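Local atomic coordinates of a cystathionine beta-synthase domain protein fused to a Zn-ribbon-like domain (Pyrococcus furiosus, PDB entry 3GHD), a protein that probably binds nucleotides through its cystathionine beta-synthase (CBS) domain and a metal ion, zinc or iron, through the fused ribbon-like domain. Residues A23-V28 / V37-D42. Residues are numbered along the deposited sequence; the frame is centred on the assembly and turned at random.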
ATOM      1  N   ALA A  23      -6.530  -3.295 -11.467  1.00 15.59           N
ATOM      2  CA  ALA A  23      -6.521  -4.440 -12.402  1.00 15.39           C
ATOM      3  C   ALA A  23      -5.133  -4.991 -12.500  1.00 14.74           C
ATOM      4  O   ALA A  23      -4.175  -4.258 -12.316  1.00 15.97           O
ATOM      5  CB  ALA A  23      -7.034  -4.005 -13.781  1.00 15.45           C
ATOM      6  N   GLY A  24      -5.017  -6.275 -12.817  1.00 14.60           N
ATOM      7  CA  GLY A  24      -3.747  -6.947 -12.853  1.00 15.80           C
ATOM      8  C   GLY A  24      -3.185  -7.091 -14.265  1.00 16.20           C
ATOM      9  O   GLY A  24      -1.974  -7.249 -14.409  1.00 19.87           O
ATOM     10  N   SER A  25      -4.071  -7.099 -15.273  1.00 16.15           N
ATOM     11  CA  SER A  25      -3.731  -7.332 -16.706  1.00 16.92           C
ATOM     12  C   SER A  25      -4.197  -6.246 -17.678  1.00 15.66           C
ATOM     13  O   SER A  25      -5.306  -5.752 -17.578  1.00 16.04           O
ATOM     14  CB  SER A  25      -4.390  -8.654 -17.193  1.00 17.29           C
ATOM     15  OG  SER A  25      -4.067  -9.749 -16.333  1.00 19.58           O
ATOM     16  N   ALA A  26      -3.348  -5.922 -18.660  1.00 15.04           N
ATOM     17  CA  ALA A  26      -3.693  -4.995 -19.725  1.00 14.66           C
ATOM     18  C   ALA A  26      -3.768  -5.811 -20.981  1.00 14.01           C
ATOM     19  O   ALA A  26      -2.751  -6.407 -21.372  1.00 13.60           O
ATOM     20  CB  ALA A  26      -2.601  -3.914 -19.919  1.00 15.27           C
ATOM     21  N   VAL A  27      -4.954  -5.850 -21.580  1.00 14.45           N
ATOM     22  CA  VAL A  27      -5.241  -6.608 -22.794  1.00 14.46           C
ATOM     23  C   VAL A  27      -5.017  -5.662 -23.961  1.00 14.21           C
ATOM     24  O   VAL A  27      -5.662  -4.620 -24.062  1.00 13.88           O
ATOM     25  CB  VAL A  27      -6.648  -7.193 -22.812  1.00 14.66           C
ATOM     26  CG1 VAL A  27      -6.940  -7.837 -24.152  1.00 15.04           C
ATOM     27  CG2 VAL A  27      -6.811  -8.217 -21.660  1.00 14.60           C
ATOM     28  N   VAL A  28      -4.032  -6.000 -24.773  1.00 15.17           N
ATOM     29  CA  VAL A  28      -3.598  -5.165 -25.890  1.00 16.88           C
ATOM     30  C   VAL A  28      -4.446  -5.464 -27.128  1.00 18.06           C
ATOM     31  O   VAL A  28      -4.418  -6.595 -27.663  1.00 17.30           O
ATOM     32  CB  VAL A  28      -2.078  -5.356 -26.185  1.00 16.65           C
ATOM     33  CG1 VAL A  28      -1.628  -4.465 -27.332  1.00 18.10           C
ATOM     34  CG2 VAL A  28      -1.245  -5.081 -24.874  1.00 17.42           C
ATOM     35  N   VAL A  37      -1.434  -9.827 -23.947  1.00 15.56           N
ATOM     36  CA  VAL A  37      -1.686  -9.369 -22.588  1.00 15.69           C
ATOM     37  C   VAL A  37      -0.340  -8.937 -21.919  1.00 15.50           C
ATOM     38  O   VAL A  37       0.730  -9.528 -22.191  1.00 13.98           O
ATOM     39  CB  VAL A  37      -2.402 -10.513 -21.819  1.00 15.70           C
ATOM     40  CG1 VAL A  37      -1.471 -11.728 -21.737  1.00 17.38           C
ATOM     41  CG2 VAL A  37      -2.935 -10.076 -20.408  1.00 16.24           C
ATOM     42  N   VAL A  38      -0.414  -7.918 -21.058  1.00 14.88           N
ATOM     43  CA  VAL A  38       0.708  -7.420 -20.238  1.00 15.07           C
ATOM     44  C   VAL A  38       0.227  -7.397 -18.761  1.00 15.70           C
ATOM     45  O   VAL A  38      -0.924  -7.040 -18.439  1.00 15.21           O
ATOM     46  CB  VAL A  38       1.248  -6.040 -20.729  1.00 14.66           C
ATOM     47  CG1 VAL A  38       2.297  -5.495 -19.766  1.00 15.54           C
ATOM     48  CG2 VAL A  38       1.834  -6.103 -22.205  1.00 15.81           C
ATOM     49  N   THR A  39       1.030  -7.987 -17.880  1.00 14.73           N
ATOM     50  CA  THR A  39       0.733  -8.067 -16.475  1.00 14.45           C
ATOM     51  C   THR A  39       1.672  -7.152 -15.721  1.00 13.85           C
ATOM     52  O   THR A  39       2.688  -6.681 -16.240  1.00 13.77           O
ATOM     53  CB  THR A  39       0.809  -9.534 -15.936  1.00 14.33           C
ATOM     54  OG1 THR A  39       2.165  -9.980 -15.898  1.00 14.32           O
ATOM     55  CG2 THR A  39       0.018 -10.428 -16.834  1.00 15.97           C
ATOM     56  N   GLU A  40       1.350  -6.923 -14.472  1.00 13.99           N
ATOM     57  CA  GLU A  40       2.248  -6.171 -13.594  1.00 11.38           C
ATOM     58  C   GLU A  40       3.563  -6.921 -13.404  1.00 11.73           C
ATOM     59  O   GLU A  40       4.588  -6.298 -13.250  1.00 12.30           O
ATOM     60  CB  GLU A  40       1.550  -5.844 -12.245  1.00 11.52           C
ATOM     61  CG  GLU A  40       0.381  -4.890 -12.433  1.00 11.31           C
ATOM     62  CD  GLU A  40      -0.177  -4.307 -11.156  1.00 14.54           C
ATOM     63  OE1 GLU A  40      -0.302  -5.114 -10.243  1.00 15.34           O
ATOM     64  OE2 GLU A  40      -0.484  -3.058 -11.068  1.00 13.99           O
ATOM     65  N   ARG A  41       3.569  -8.259 -13.440  1.00 11.52           N
ATOM     66  CA  ARG A  41       4.816  -9.013 -13.348  1.00 11.43           C
ATOM     67  C   ARG A  41       5.668  -8.738 -14.572  1.00 12.05           C
ATOM     68  O   ARG A  41       6.898  -8.540 -14.459  1.00 13.39           O
ATOM     69  CB  ARG A  41       4.553 -10.513 -13.266  1.00 12.36           C
ATOM     70  CG  ARG A  41       4.269 -10.929 -11.841  1.00 12.20           C
ATOM     71  CD  ARG A  41       5.450 -11.621 -11.250  1.00 12.25           C
ATOM     72  NE  ARG A  41       6.624 -10.812 -11.120  1.00 12.60           N
ATOM     73  CZ  ARG A  41       6.878  -9.981 -10.099  1.00 13.96           C
ATOM     74  NH1 ARG A  41       8.024  -9.318 -10.043  1.00 13.15           N
ATOM     75  NH2 ARG A  41       6.042  -9.914  -9.083  1.00 15.34           N
ATOM     76  N   ASP A  42       5.013  -8.715 -15.729  1.00 12.01           N
ATOM     77  CA  ASP A  42       5.676  -8.309 -16.983  1.00 11.97           C
ATOM     78  C   ASP A  42       6.362  -6.941 -16.869  1.00 11.97           C
ATOM     79  O   ASP A  42       7.518  -6.728 -17.371  1.00 10.52           O
ATOM     80  CB  ASP A  42       4.715  -8.298 -18.174  1.00 12.10           C
ATOM     81  CG  ASP A  42       4.246  -9.705 -18.580  1.00 12.98           C
ATOM     82  OD1 ASP A  42       5.029 -10.663 -18.440  1.00 15.06           O
ATOM     83  OD2 ASP A  42       3.093  -9.832 -19.005  1.00 14.12           O
TER
HETATM   84  O   HOH W   1      -3.008  -2.727 -10.207  1.00  9.57           O
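Two contacts grip the carbonyl oxygen of Val38: a nearly straight, in-plane hydrogen bond from Ala26 N (2.7 Å, N-H...O 172°) and a CA-H...O contact from Ser25 CA (3.3 Å). Ala26 O is held likewise, taking Val38 N at 2.8 Å and the CA-H of Val37. Ala26 and Val38 thus form the hydrogen-bonded pair of an antiparallel hairpin, flanked by the non-hydrogen-bonded pairs Ser25-Thr39 and Val27-Val37. Small Ala26 suits the buried face, where it lies beside Val38 and touches Val14 of helix 11-20; Val28 CG2 meets Val38 CG2 at 4.2 Å. Beta-branched Val37 and Val38 suit a strand. On the other face Val37, its CG1 in the crowded position (chi1 63°), lays CG2 against Ser25 CB, 3.8 Å away. Beyond the last pair the strand turns into helix 40-48. Thr39 suits its N-cap because its hydroxyl, OG1 (chi1 71°), can accept from Asp42 N at 3.1 Å; Asp42 suits its place because its carboxylate returns the bond, OD2 taking Thr39 N at 3.0 Å from above its plane, completing a capping box. Glu40, extended beyond CG, reaches back along Gly24; a water bridges its OE2 to Ala23 O, and its carboxylate forms a salt bridge with Arg41 of a neighbouring subunit. The Ala26-Val38 pair therefore fixes the strand register, and the capping box, with a weak bond from Glu40 N to Gly24 O, holds the turn into the helix; the helix dipole would favour Asp42's charge, whereas Glu40's is probably balanced by the neighbouring Arg41.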